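Local coordinates for hypothetical protein DR_0824 (Deinococcus radiodurans, PDB 2IMR), which catalyses the zinc-dependent deamination of aminodeoxyfutalosine to futalosine in menaquinone biosynthesis, and more weakly deaminates adenosine and related nucleosides, at residues 131-142 with 157-168. Residues are numbered along the deposited sequence; the frame is centred on the assembly and turned at random.
Sequences VAAAQAGADTLT and EVMDALLAREDL
Two neighbouring outer helices of the amidohydrolase TIM barrel meet here, where Ala134 and Ala138 of helix 130-143 face helix 156-163 and the turn that follows it, and Val131 adds its methyls. Their segment axes approach to 9.5 Å at a signed crossing angle of -33°, as expected for consecutive helices of a beta/alpha barrel, with strand 149-153 linking them. The apolar half is made of small and branched side chains: Ala134 CB lies 3.7 Å from Val158 CG1, and Val131 lays CG1 against Ala161 CB. Further along, the CD2 methyls of Leu162 and Leu168 both reach Ala138 CB. On the barrel side, Leu141 and Leu162 touch strand 149-153.

Arg165 carries the polar half, a salt-bridge network with Asp139 and Asp167. Bent at chi2 and chi3, its chain brings the guanidinium over helix 130-143, where Ala138 CB sits 3.4 Å above the centre of one face. NE and NH2 grip Asp167 side-on, through the syn lone pairs of OD1 and OD2, close to the guanidinium plane. Asp139 OD1 is met on its anti side, tilted out of the carboxylate plane, by Arg165 NH2 at 2.7 Å, the N-H pointing less directly (136°), with a weak bond from NH1. Arg165 NH1 also binds Gln135 OE1 at 3.0 Å, from above the carbonyl plane, and weakly the backbone O of Gln135. Thr142 OG1 donates to Asp167 OD2 over 2.6 Å, also on the anti side and out of plane. Water molecules bridge Thr142 OG1 to Asp167 O and, through a weak bond, Gln135 NE2 to Ala161 O.

One arginine thus faces two carboxylates, whose nearest oxygens, Asp139 OD1 and Asp167 OD2, are 4.9 Å apart; its positive charge probably offsets their mutual repulsion, while the side-on grip and the bonds to helix 130-143 fix the guanidinium's rotation and tie the type I turn 165-168 to that helix.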
loop_
_atom_site.group_PDB
_atom_site.type_symbol
_atom_site.label_atom_id
_atom_site.label_comp_id
_atom_site.label_asym_id
_atom_site.label_seq_id
_atom_site.Cartn_x
_atom_site.Cartn_y
_atom_site.Cartn_z
ATOM N N VAL A 131 -1.886 21.126 -1.794
ATOM C CA VAL A 131 -0.432 21.129 -1.777
ATOM C C VAL A 131 0.247 21.261 -0.414
ATOM O O VAL A 131 1.134 20.473 -0.083
ATOM C CB VAL A 131 0.098 22.247 -2.703
ATOM C CG1 VAL A 131 1.612 22.252 -2.701
ATOM C CG2 VAL A 131 -0.437 22.042 -4.115
ATOM N N ALA A 132 -0.156 22.257 0.368
ATOM C CA ALA A 132 0.440 22.478 1.684
ATOM C C ALA A 132 0.387 21.225 2.554
ATOM O O ALA A 132 1.402 20.795 3.098
ATOM C CB ALA A 132 -0.267 23.627 2.390
ATOM N N ALA A 133 -0.800 20.644 2.680
ATOM C CA ALA A 133 -0.980 19.442 3.485
ATOM C C ALA A 133 -0.192 18.257 2.925
ATOM O O ALA A 133 0.323 17.437 3.679
ATOM C CB ALA A 133 -2.458 19.093 3.570
ATOM N N ALA A 134 -0.108 18.168 1.601
ATOM C CA ALA A 134 0.624 17.078 0.960
ATOM C C ALA A 134 2.122 17.204 1.232
ATOM O O ALA A 134 2.792 16.217 1.541
ATOM C CB ALA A 134 0.363 17.085 -0.544
ATOM N N GLN A 135 2.641 18.423 1.112
ATOM C CA GLN A 135 4.057 18.680 1.347
ATOM C C GLN A 135 4.428 18.332 2.780
ATOM O O GLN A 135 5.507 17.805 3.038
ATOM C CB GLN A 135 4.387 20.151 1.070
ATOM C CG GLN A 135 4.222 20.566 -0.386
ATOM C CD GLN A 135 5.388 20.142 -1.267
ATOM O OE1 GLN A 135 5.903 19.032 -1.150
ATOM N NE2 GLN A 135 5.797 21.027 -2.172
ATOM N N ALA A 136 3.532 18.633 3.714
ATOM C CA ALA A 136 3.788 18.332 5.117
ATOM C C ALA A 136 3.820 16.818 5.316
ATOM O O ALA A 136 4.597 16.305 6.121
ATOM C CB ALA A 136 2.716 18.959 5.986
ATOM N N GLY A 137 2.966 16.105 4.583
ATOM C CA GLY A 137 2.946 14.656 4.690
ATOM C C GLY A 137 4.247 14.075 4.157
ATOM O O GLY A 137 4.827 13.170 4.746
ATOM N N ALA A 138 4.714 14.598 3.030
ATOM C CA ALA A 138 5.962 14.118 2.455
ATOM C C ALA A 138 7.099 14.396 3.441
ATOM O O ALA A 138 8.013 13.587 3.587
ATOM C CB ALA A 138 6.230 14.814 1.122
ATOM N N ASP A 139 7.043 15.543 4.115
ATOM C CA ASP A 139 8.079 15.881 5.092
ATOM C C ASP A 139 8.101 14.810 6.181
ATOM O O ASP A 139 9.165 14.338 6.593
ATOM C CB ASP A 139 7.813 17.251 5.734
ATOM C CG ASP A 139 8.033 18.406 4.775
ATOM O OD1 ASP A 139 8.714 18.221 3.743
ATOM O OD2 ASP A 139 7.533 19.514 5.064
ATOM N N THR A 140 6.915 14.424 6.639
ATOM C CA THR A 140 6.788 13.408 7.679
ATOM C C THR A 140 7.412 12.084 7.227
ATOM O O THR A 140 8.138 11.435 7.983
ATOM C CB THR A 140 5.305 13.188 8.048
ATOM O OG1 THR A 140 4.767 14.403 8.591
ATOM C CG2 THR A 140 5.163 12.077 9.082
ATOM N N LEU A 141 7.136 11.688 5.989
ATOM C CA LEU A 141 7.692 10.450 5.460
ATOM C C LEU A 141 9.217 10.486 5.490
ATOM O O LEU A 141 9.867 9.498 5.828
ATOM C CB LEU A 141 7.215 10.227 4.024
ATOM C CG LEU A 141 5.743 9.849 3.846
ATOM C CD1 LEU A 141 5.371 9.882 2.367
ATOM C CD2 LEU A 141 5.504 8.469 4.436
ATOM N N THR A 142 9.787 11.629 5.126
ATOM C CA THR A 142 11.238 11.767 5.121
ATOM C C THR A 142 11.806 11.696 6.532
ATOM O O THR A 142 12.834 11.055 6.761
ATOM C CB THR A 142 11.665 13.082 4.454
ATOM O OG1 THR A 142 11.217 13.081 3.094
ATOM C CG2 THR A 142 13.188 13.231 4.478
ATOM N N GLU A 157 -2.320 19.634 -8.990
ATOM C CA GLU A 157 -1.314 20.536 -8.436
ATOM C C GLU A 157 -0.465 19.846 -7.377
ATOM O O GLU A 157 0.688 20.214 -7.159
ATOM C CB GLU A 157 -1.976 21.794 -7.866
ATOM C CG GLU A 157 -2.300 22.823 -8.940
ATOM C CD GLU A 157 -2.826 24.132 -8.382
ATOM O OE1 GLU A 157 -2.248 24.641 -7.397
ATOM O OE2 GLU A 157 -3.810 24.655 -8.941
ATOM N N VAL A 158 -1.038 18.848 -6.710
ATOM C CA VAL A 158 -0.294 18.101 -5.710
ATOM C C VAL A 158 0.718 17.234 -6.449
ATOM O O VAL A 158 1.873 17.137 -6.034
ATOM C CB VAL A 158 -1.233 17.225 -4.848
ATOM C CG1 VAL A 158 -0.437 16.166 -4.087
ATOM C CG2 VAL A 158 -1.985 18.115 -3.876
ATOM N N MET A 159 0.296 16.624 -7.556
ATOM C CA MET A 159 1.218 15.800 -8.334
ATOM C C MET A 159 2.385 16.671 -8.794
ATOM O O MET A 159 3.544 16.251 -8.732
ATOM C CB MET A 159 0.526 15.187 -9.556
ATOM C CG MET A 159 1.445 14.279 -10.381
ATOM S SD MET A 159 1.952 12.764 -9.516
ATOM C CE MET A 159 0.578 11.647 -9.949
ATOM N N ASP A 160 2.085 17.880 -9.264
ATOM C CA ASP A 160 3.138 18.786 -9.715
ATOM C C ASP A 160 4.170 18.991 -8.605
ATOM O O ASP A 160 5.377 18.913 -8.837
ATOM C CB ASP A 160 2.570 20.158 -10.109
ATOM C CG ASP A 160 1.731 20.115 -11.379
ATOM O OD1 ASP A 160 1.998 19.261 -12.251
ATOM O OD2 ASP A 160 0.818 20.954 -11.512
ATOM N N ALA A 161 3.683 19.247 -7.396
ATOM C CA ALA A 161 4.557 19.484 -6.251
ATOM C C ALA A 161 5.345 18.257 -5.797
ATOM O O ALA A 161 6.557 18.333 -5.594
ATOM C CB ALA A 161 3.740 20.027 -5.084
ATOM N N LEU A 162 4.663 17.128 -5.630
ATOM C CA LEU A 162 5.334 15.915 -5.165
ATOM C C LEU A 162 6.335 15.359 -6.167
ATOM O O LEU A 162 7.395 14.848 -5.794
ATOM C CB LEU A 162 4.299 14.845 -4.814
ATOM C CG LEU A 162 3.311 15.250 -3.713
ATOM C CD1 LEU A 162 2.378 14.088 -3.406
ATOM C CD2 LEU A 162 4.076 15.657 -2.459
ATOM N N LEU A 163 6.000 15.467 -7.444
ATOM C CA LEU A 163 6.873 14.970 -8.488
ATOM C C LEU A 163 8.224 15.691 -8.421
ATOM O O LEU A 163 9.246 15.149 -8.835
ATOM C CB LEU A 163 6.192 15.185 -9.844
ATOM C CG LEU A 163 6.415 14.172 -10.968
ATOM C CD1 LEU A 163 6.361 12.739 -10.441
ATOM C CD2 LEU A 163 5.341 14.404 -12.033
ATOM N N ALA A 164 8.225 16.899 -7.866
ATOM C CA ALA A 164 9.447 17.699 -7.752
ATOM C C ALA A 164 10.205 17.505 -6.435
ATOM O O ALA A 164 11.246 18.130 -6.215
ATOM C CB ALA A 164 9.113 19.176 -7.943
ATOM N N ARG A 165 9.689 16.647 -5.561
ATOM C CA ARG A 165 10.342 16.383 -4.280
ATOM C C ARG A 165 11.545 15.467 -4.476
ATOM O O ARG A 165 11.398 14.270 -4.723
ATOM C CB ARG A 165 9.358 15.733 -3.303
ATOM C CG ARG A 165 8.229 16.647 -2.825
ATOM C CD ARG A 165 8.685 17.629 -1.752
ATOM N NE ARG A 165 9.187 16.939 -0.565
ATOM C CZ ARG A 165 8.767 17.176 0.673
ATOM N NH1 ARG A 165 7.832 18.090 0.898
ATOM N NH2 ARG A 165 9.285 16.498 1.690
ATOM N N GLU A 166 12.740 16.031 -4.354
ATOM C CA GLU A 166 13.967 15.263 -4.528
ATOM C C GLU A 166 14.204 14.257 -3.404
ATOM O O GLU A 166 14.996 13.327 -3.554
ATOM C CB GLU A 166 15.162 16.217 -4.622
ATOM C CG GLU A 166 15.083 17.193 -5.785
ATOM C CD GLU A 166 16.269 18.138 -5.832
ATOM O OE1 GLU A 166 17.414 17.648 -5.945
ATOM O OE2 GLU A 166 16.058 19.368 -5.754
ATOM N N ASP A 167 13.504 14.431 -2.288
ATOM C CA ASP A 167 13.673 13.551 -1.135
ATOM C C ASP A 167 12.770 12.319 -1.109
ATOM O O ASP A 167 12.983 11.410 -0.302
ATOM C CB ASP A 167 13.486 14.359 0.155
ATOM C CG ASP A 167 12.113 14.992 0.256
ATOM O OD1 ASP A 167 11.629 15.533 -0.761
ATOM O OD2 ASP A 167 11.521 14.962 1.355
ATOM N N LEU A 168 11.771 12.285 -1.985
ATOM C CA LEU A 168 10.847 11.152 -2.049
ATOM C C LEU A 168 11.296 10.073 -3.028
ATOM O O LEU A 168 12.005 10.352 -3.998
ATOM C CB LEU A 168 9.450 11.615 -2.478
ATOM C CG LEU A 168 8.572 12.429 -1.528
ATOM C CD1 LEU A 168 7.294 12.836 -2.266
ATOM C CD2 LEU A 168 8.236 11.604 -0.292
HETATM O O HOH W 1 7.896 20.369 -4.637
HETATM O O HOH W 2 11.167 10.356 1.640
#